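Arginase, mitochondrial (PDB 6VSS) hydrolyses L-arginine to urea and L-ornithine with a pair of manganese ions, and also converts agmatine to putrescine and urea, working as a homohexamer. Local coordinates at residues L71-S76 and K132-V137; I162-V167 and G195-H200; L189-E194 and I207-Y212. One frame throughout, in Å; residues are numbered along the deposited sequence.

Contact 1 of 3, residues L71-S76 and K132-V137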
# COMPACT_ATOMS: atom_id res chain seq x y z
N LEU B 71 16.06 19.22 7.34
CA LEU B 71 15.82 20.34 6.41
C LEU B 71 15.42 19.78 5.06
O LEU B 71 16.17 18.96 4.48
CB LEU B 71 17.13 21.11 6.36
CG LEU B 71 17.13 22.36 5.51
CD1 LEU B 71 18.28 23.25 5.95
CD2 LEU B 71 17.21 22.02 4.02
N GLY B 72 14.22 20.16 4.60
CA GLY B 72 13.61 19.72 3.33
C GLY B 72 13.32 20.89 2.44
O GLY B 72 12.97 20.65 1.27
N HIS B 73 13.51 22.13 2.94
CA HIS B 73 12.92 23.29 2.23
C HIS B 73 13.75 23.66 0.98
O HIS B 73 13.38 24.63 0.28
CB HIS B 73 12.64 24.45 3.17
CG HIS B 73 13.86 25.17 3.65
ND1 HIS B 73 14.62 24.70 4.68
CD2 HIS B 73 14.40 26.35 3.26
CE1 HIS B 73 15.62 25.53 4.88
NE2 HIS B 73 15.49 26.59 4.03
N HIS B 74 14.85 22.97 0.73
CA HIS B 74 15.75 23.27 -0.41
C HIS B 74 15.45 22.29 -1.54
O HIS B 74 16.06 22.42 -2.58
CB HIS B 74 17.23 23.29 0.05
CG HIS B 74 17.57 24.52 0.81
ND1 HIS B 74 16.93 25.74 0.57
CD2 HIS B 74 18.43 24.75 1.83
CE1 HIS B 74 17.40 26.66 1.38
NE2 HIS B 74 18.31 26.07 2.19
N SER B 75 14.56 21.33 -1.33
CA SER B 75 14.19 20.30 -2.33
C SER B 75 13.33 20.95 -3.43
O SER B 75 12.54 21.88 -3.14
CB SER B 75 13.49 19.13 -1.70
OG SER B 75 14.23 18.59 -0.62
N SER B 76 13.46 20.44 -4.64
CA SER B 76 12.83 20.98 -5.87
C SER B 76 11.42 20.38 -6.04
O SER B 76 10.58 21.04 -6.65
CB SER B 76 13.73 20.68 -7.06
OG SER B 76 14.26 19.36 -6.94
N LYS B 132 21.09 31.80 4.54
CA LYS B 132 22.55 32.02 4.72
C LYS B 132 22.88 31.79 6.19
O LYS B 132 23.81 31.04 6.48
CB LYS B 132 22.93 33.41 4.20
CG LYS B 132 24.37 33.83 4.45
CD LYS B 132 24.83 34.98 3.55
CE LYS B 132 26.29 34.87 3.13
NZ LYS B 132 26.50 35.24 1.70
N ARG B 133 22.10 32.33 7.11
CA ARG B 133 22.36 32.18 8.56
C ARG B 133 22.00 30.75 8.94
O ARG B 133 22.73 30.11 9.69
CB ARG B 133 21.60 33.26 9.33
CG ARG B 133 21.62 33.06 10.83
CD ARG B 133 22.82 33.68 11.51
NE ARG B 133 22.70 33.86 12.95
CZ ARG B 133 21.94 34.78 13.57
NH1 ARG B 133 21.17 35.61 12.89
NH2 ARG B 133 21.94 34.84 14.90
N LEU B 134 20.95 30.19 8.37
CA LEU B 134 20.66 28.75 8.62
C LEU B 134 21.88 27.86 8.30
O LEU B 134 22.23 26.97 9.07
CB LEU B 134 19.46 28.36 7.76
CG LEU B 134 18.80 27.08 8.22
CD1 LEU B 134 18.33 27.29 9.65
CD2 LEU B 134 17.65 26.71 7.32
N ALA B 135 22.49 28.05 7.12
CA ALA B 135 23.69 27.31 6.68
C ALA B 135 24.82 27.50 7.71
O ALA B 135 25.47 26.50 8.06
CB ALA B 135 24.08 27.80 5.33
N ASN B 136 24.99 28.72 8.21
CA ASN B 136 26.02 29.04 9.22
C ASN B 136 25.76 28.21 10.48
O ASN B 136 26.69 27.71 11.05
CB ASN B 136 26.04 30.54 9.51
CG ASN B 136 26.88 31.32 8.52
OD1 ASN B 136 27.58 30.75 7.71
ND2 ASN B 136 26.80 32.63 8.57
N VAL B 137 24.50 28.09 10.88
CA VAL B 137 24.12 27.33 12.10
C VAL B 137 24.43 25.84 11.87
O VAL B 137 24.89 25.17 12.82
CB VAL B 137 22.64 27.56 12.47
CG1 VAL B 137 22.15 26.46 13.39
CG2 VAL B 137 22.42 28.93 13.09

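Contact 2 of 3, residues I162-V167 and G195-H200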
# COMPACT_ATOMS: atom_id res chain seq x y z
N ILE B 162 22.45 20.31 2.38
CA ILE B 162 23.16 20.37 3.68
C ILE B 162 24.65 20.03 3.48
O ILE B 162 25.50 20.51 4.25
CB ILE B 162 22.47 19.46 4.72
CG1 ILE B 162 22.61 17.98 4.36
CG2 ILE B 162 21.01 19.84 4.92
CD1 ILE B 162 22.22 17.11 5.45
N SER B 163 25.02 19.29 2.44
CA SER B 163 26.42 18.83 2.30
C SER B 163 27.33 20.06 2.13
O SER B 163 28.45 20.03 2.62
CB SER B 163 26.59 17.88 1.16
OG SER B 163 25.91 16.64 1.38
N PHE B 164 26.82 21.15 1.53
CA PHE B 164 27.64 22.39 1.37
C PHE B 164 28.11 22.86 2.74
O PHE B 164 29.31 22.81 3.00
CB PHE B 164 26.96 23.48 0.55
CG PHE B 164 27.60 24.83 0.71
CD1 PHE B 164 28.96 25.03 0.46
CD2 PHE B 164 26.84 25.94 1.03
CE1 PHE B 164 29.54 26.30 0.58
CE2 PHE B 164 27.41 27.21 1.12
CZ PHE B 164 28.76 27.38 0.91
N PRO B 165 27.20 23.32 3.64
CA PRO B 165 27.60 23.77 4.98
C PRO B 165 28.35 22.74 5.83
O PRO B 165 29.23 23.14 6.63
CB PRO B 165 26.27 24.14 5.68
CG PRO B 165 25.16 23.66 4.76
CD PRO B 165 25.78 23.58 3.39
N VAL B 166 28.05 21.45 5.66
CA VAL B 166 28.80 20.38 6.37
C VAL B 166 30.24 20.37 5.84
O VAL B 166 31.17 20.39 6.64
CB VAL B 166 28.14 19.00 6.20
CG1 VAL B 166 28.88 17.93 6.96
CG2 VAL B 166 26.68 19.07 6.58
N VAL B 167 30.42 20.33 4.53
CA VAL B 167 31.78 20.13 3.98
C VAL B 167 32.58 21.43 4.20
O VAL B 167 33.77 21.34 4.50
CB VAL B 167 31.70 19.67 2.53
CG1 VAL B 167 33.00 19.88 1.81
CG2 VAL B 167 31.22 18.21 2.46
N GLY B 195 17.08 30.27 -9.14
CA GLY B 195 17.68 31.36 -8.34
C GLY B 195 17.90 31.01 -6.86
O GLY B 195 18.13 31.97 -6.08
N ASN B 196 17.84 29.72 -6.47
CA ASN B 196 18.13 29.26 -5.08
C ASN B 196 19.58 28.77 -4.97
O ASN B 196 19.86 27.58 -5.20
CB ASN B 196 17.20 28.14 -4.57
CG ASN B 196 17.45 27.83 -3.11
OD1 ASN B 196 18.23 28.52 -2.45
ND2 ASN B 196 16.79 26.80 -2.58
N TYR B 197 20.44 29.68 -4.56
CA TYR B 197 21.85 29.44 -4.20
C TYR B 197 22.06 28.15 -3.36
O TYR B 197 23.08 27.50 -3.50
CB TYR B 197 22.28 30.66 -3.41
CG TYR B 197 23.72 30.63 -3.06
CD1 TYR B 197 24.67 31.06 -3.98
CD2 TYR B 197 24.14 30.19 -1.82
CE1 TYR B 197 26.01 31.06 -3.67
CE2 TYR B 197 25.49 30.17 -1.49
CZ TYR B 197 26.42 30.62 -2.42
OH TYR B 197 27.75 30.61 -2.14
N TYR B 198 21.16 27.83 -2.45
CA TYR B 198 21.26 26.72 -1.47
C TYR B 198 20.44 25.50 -1.92
O TYR B 198 20.09 24.67 -1.06
CB TYR B 198 20.74 27.18 -0.10
CG TYR B 198 21.59 28.27 0.50
CD1 TYR B 198 22.80 27.95 1.08
CD2 TYR B 198 21.21 29.61 0.45
CE1 TYR B 198 23.62 28.92 1.62
CE2 TYR B 198 22.02 30.60 0.99
CZ TYR B 198 23.22 30.25 1.58
OH TYR B 198 24.07 31.18 2.13
N SER B 199 20.08 25.41 -3.20
CA SER B 199 19.25 24.30 -3.74
C SER B 199 19.93 22.95 -3.45
O SER B 199 21.17 22.91 -3.46
CB SER B 199 19.03 24.48 -5.23
OG SER B 199 18.59 23.27 -5.86
N HIS B 200 19.16 21.87 -3.38
CA HIS B 200 19.70 20.49 -3.20
C HIS B 200 20.37 19.98 -4.47
O HIS B 200 20.98 18.90 -4.41
CB HIS B 200 18.61 19.57 -2.69
CG HIS B 200 17.61 19.10 -3.68
ND1 HIS B 200 16.90 17.94 -3.47
CD2 HIS B 200 17.18 19.61 -4.85
CE1 HIS B 200 16.05 17.76 -4.46
NE2 HIS B 200 16.18 18.77 -5.30

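Contact 3 of 3, residues L189-E194 and I207-Y212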
# COMPACT_ATOMS: atom_id res chain seq x y z
N LEU B 189 25.50 19.74 -9.29
CA LEU B 189 26.54 20.73 -9.67
C LEU B 189 25.96 21.94 -10.42
O LEU B 189 26.76 22.72 -10.93
CB LEU B 189 27.57 20.00 -10.53
CG LEU B 189 28.64 19.29 -9.71
CD1 LEU B 189 29.39 18.26 -10.57
CD2 LEU B 189 29.63 20.30 -9.12
N TYR B 190 24.64 22.13 -10.47
CA TYR B 190 24.01 23.32 -11.10
C TYR B 190 24.59 24.62 -10.53
O TYR B 190 24.70 24.76 -9.30
CB TYR B 190 22.53 23.40 -10.78
CG TYR B 190 21.69 22.48 -11.60
CD1 TYR B 190 21.14 22.90 -12.81
CD2 TYR B 190 21.42 21.20 -11.16
CE1 TYR B 190 20.32 22.06 -13.54
CE2 TYR B 190 20.59 20.34 -11.87
CZ TYR B 190 20.06 20.78 -13.07
OH TYR B 190 19.29 19.90 -13.78
N HIS B 191 24.90 25.59 -11.39
CA HIS B 191 25.37 26.93 -10.92
C HIS B 191 24.17 27.66 -10.33
O HIS B 191 24.35 28.37 -9.34
CB HIS B 191 26.01 27.75 -12.04
CG HIS B 191 26.36 29.14 -11.62
ND1 HIS B 191 27.25 29.39 -10.58
CD2 HIS B 191 25.96 30.34 -12.08
CE1 HIS B 191 27.39 30.69 -10.43
NE2 HIS B 191 26.61 31.29 -11.34
N ASP B 192 22.97 27.42 -10.87
CA ASP B 192 21.78 28.29 -10.67
C ASP B 192 20.53 27.46 -10.97
O ASP B 192 20.12 27.34 -12.12
CB ASP B 192 21.91 29.55 -11.53
CG ASP B 192 20.80 30.57 -11.39
OD1 ASP B 192 19.92 30.41 -10.51
OD2 ASP B 192 20.83 31.54 -12.16
N PHE B 193 19.95 26.90 -9.92
CA PHE B 193 18.68 26.14 -9.92
C PHE B 193 17.60 27.03 -9.28
O PHE B 193 17.59 27.14 -8.02
CB PHE B 193 18.85 24.82 -9.16
CG PHE B 193 17.72 23.85 -9.41
CD1 PHE B 193 16.52 23.97 -8.73
CD2 PHE B 193 17.84 22.87 -10.37
CE1 PHE B 193 15.47 23.11 -9.01
CE2 PHE B 193 16.78 22.00 -10.64
CZ PHE B 193 15.61 22.12 -9.97
N GLU B 194 16.77 27.65 -10.14
CA GLU B 194 15.55 28.44 -9.80
C GLU B 194 15.94 29.61 -8.88
O GLU B 194 15.20 29.87 -7.92
CB GLU B 194 14.49 27.51 -9.17
CG GLU B 194 14.04 26.37 -10.08
CD GLU B 194 12.88 25.53 -9.55
OE1 GLU B 194 12.18 26.00 -8.64
OE2 GLU B 194 12.65 24.40 -10.06
N ILE B 207 30.46 23.90 -3.12
CA ILE B 207 31.65 23.28 -2.47
C ILE B 207 32.82 23.57 -3.38
O ILE B 207 33.78 24.19 -2.92
CB ILE B 207 31.42 21.79 -2.19
CG1 ILE B 207 30.48 21.56 -1.01
CG2 ILE B 207 32.72 21.06 -2.03
CD1 ILE B 207 29.84 20.16 -0.98
N MET B 208 32.72 23.14 -4.64
CA MET B 208 33.77 23.32 -5.65
C MET B 208 34.10 24.82 -5.81
O MET B 208 35.28 25.15 -5.79
CB MET B 208 33.35 22.72 -6.99
CG MET B 208 33.29 21.19 -7.03
SD MET B 208 34.43 20.26 -5.94
CE MET B 208 35.76 20.01 -7.12
N GLU B 209 33.11 25.71 -5.94
CA GLU B 209 33.35 27.17 -6.03
C GLU B 209 34.26 27.59 -4.88
O GLU B 209 35.09 28.42 -5.13
CB GLU B 209 32.07 28.01 -5.91
CG GLU B 209 31.19 27.93 -7.13
CD GLU B 209 29.71 28.20 -6.92
OE1 GLU B 209 28.95 27.99 -7.89
OE2 GLU B 209 29.33 28.64 -5.81
N GLY B 210 34.01 27.08 -3.66
CA GLY B 210 34.72 27.45 -2.42
C GLY B 210 36.11 26.84 -2.32
O GLY B 210 36.83 27.17 -1.37
N GLY B 211 36.48 25.97 -3.28
CA GLY B 211 37.70 25.15 -3.21
C GLY B 211 37.74 24.35 -1.93
O GLY B 211 38.79 24.16 -1.39
N TYR B 212 36.61 23.93 -1.38
CA TYR B 212 36.60 23.18 -0.10
C TYR B 212 37.00 21.74 -0.38
O TYR B 212 37.37 21.06 0.53
CB TYR B 212 35.24 23.26 0.59
CG TYR B 212 34.86 24.66 0.99
CD1 TYR B 212 35.60 25.33 1.95
CD2 TYR B 212 33.79 25.32 0.40
CE1 TYR B 212 35.27 26.61 2.35
CE2 TYR B 212 33.44 26.60 0.80
CZ TYR B 212 34.19 27.25 1.77
OH TYR B 212 33.89 28.51 2.17

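Contact 1 of 3, residues L71-S76 and K132-V137
Leu134, on helix 131-146, carries its side of the contact with a single methyl group, which meets two side chains of the loop 71-76. The apolar part is leucine against leucine: Leu71 CD1 and Leu134 CD2 reach toward each other tip to tip and stop 3.8 Å apart. In Leu134 the branch stands opposite the backbone N (chi1 -162°), and its CD2 is the methyl presented to the loop. Ile124 and Arg125 of helix 121-125 also touch Leu134, while Ile121 and Ile138 lie against Leu71, so the two leucines belong to a larger buried cluster.

The second kind of contact is methyl to imidazole. Leu134 CD2 sits at the edge of the His73 ring, near its plane, 3.4 Å from CE1 and 3.9 Å from NE2. With chi1 at 73°, the His73 ring stem lies between the backbone N and the carbonyl carbon, which brings the ring to the helix, CE1 foremost. NE2 has a hydrogen-bond partner in Asp131, the residue just before the helical segment, so the ring is tied to the start of the same helix that supplies the methyl. One face of His73 is occupied by His74, whose CD2 lies 4.0 Å above the ring plane, toward the rim.

In the parallel alpha/beta fold of the arginase family, loops after the strands build the active site, and this one follows strand 63-69. It continues to Ser76, an L-ornithine-binding residue.

Polar bonds shape the loop itself. A type I beta turn runs from Gly72 to Ser75, closed by Ser75 N to Gly72 O at 3.1 Å. Ser75 OG lies within hydrogen-bonding reach of both Gly72 O and Asp159, which also takes a weak bond from His74 N.

Contact 2 of 3, residues I162-V167 and G195-H200
The loop between strand 178-183 and helix 203-209 carries metal ligands and substrate-binding residues of the arginase site, and here it rests two tyrosines against the first turn of helix 163-174. Phe164 CE2 is the atom on the helix side that meets both. Tyr198 CE1 reaches it at the edge of the phenylalanine ring, near the ring plane, at 4.2 Å, the two side chains running obliquely past one another. Tyr197 CE2 is a little farther from Phe164 CE2, at 4.4 Å, and comes in at a slant. Phe164 has its ring opposite the backbone N (chi1 164°), which directs CE2 out from the helix to the loop.

The tyrosines also pack on each other, edge to face: Tyr197 CD2 stands 3.4 Å above the centre of the Tyr198 ring, while Tyr198 CD2 lies in the plane of the Tyr197 ring, at its edge. Arg206 makes a cation-pi contact with Tyr197 and touches Phe164 as well.

Tyr197 and Tyr198 are the two central residues of a type I beta turn from Asn196 to Ser199. Within it Tyr198 N donates to Asn196 OD1 at 3.0 Å, from well above the carbonyl plane. This bond makes an Asx turn, built by one of the three residues, Glu194, Gly195 and Asn196, that probably bind substrate, as in related arginases.

Contact 3 of 3, residues L189-E194 and I207-Y212
The His191 ring offers its edge to Glu209, whose OE1 lies in the ring plane beside ND1. ND1 donates a weak hydrogen bond to Glu209 OE1, 3.5 Å long and bent to 151°. Ring and carboxylate planes are 72° apart, and the two side chains cross at about a right angle. Chi1 of 175° swings the His191 ring away from its own backbone N and out toward the helix. The stronger tie of the carboxylate is a salt bridge from Glu209 OE2 to Arg206, which also bonds His191 O and so grips both sides of the contact. Among the other rings, Tyr190 bears Phe193 CD2 over the centre of one face, 3.8 Å above the plane.

Glu209 stands close to the end of helix 203-209, where a Schellman motif follows: Gly211, with positive phi, donates to Met208 O at 2.9 Å, and Tyr212 N donates to Ile207 O. The chain then passes directly into strand 213-221 of the parallel sheet.

Deeper in, the contact is apolar. Leu189 CD2 approaches Met208 CG to 4.3 Å. Strand 213-221 touches both residues, and Val228 and Val232 of helix 226-234 touch Leu189. Leu189 and Tyr190 are L-ornithine-binding residues, and Tyr190 also packs on Asn98 of a neighbouring subunit.

How the contacts relate
From the N terminus, contact 1 comes first: it closes the long excursion from the loop after strand 63-69 to helix 131-146, and is complete before the other two open. Contacts 2 and 3 cross. Helix 163-174 opens contact 2, the loop residues 189-194 open contact 3, residues 195-200 then close contact 2, and the end of helix 203-209 closes contact 3. Their shared loop is thus held to one helix before it and one after it, and Phe164 meets Ile207 and Tyr212 directly. Contacts 1 and 2 join at the active-site rim through Ser76 and His200, while Phe193 touches both Ser76 and Ser199.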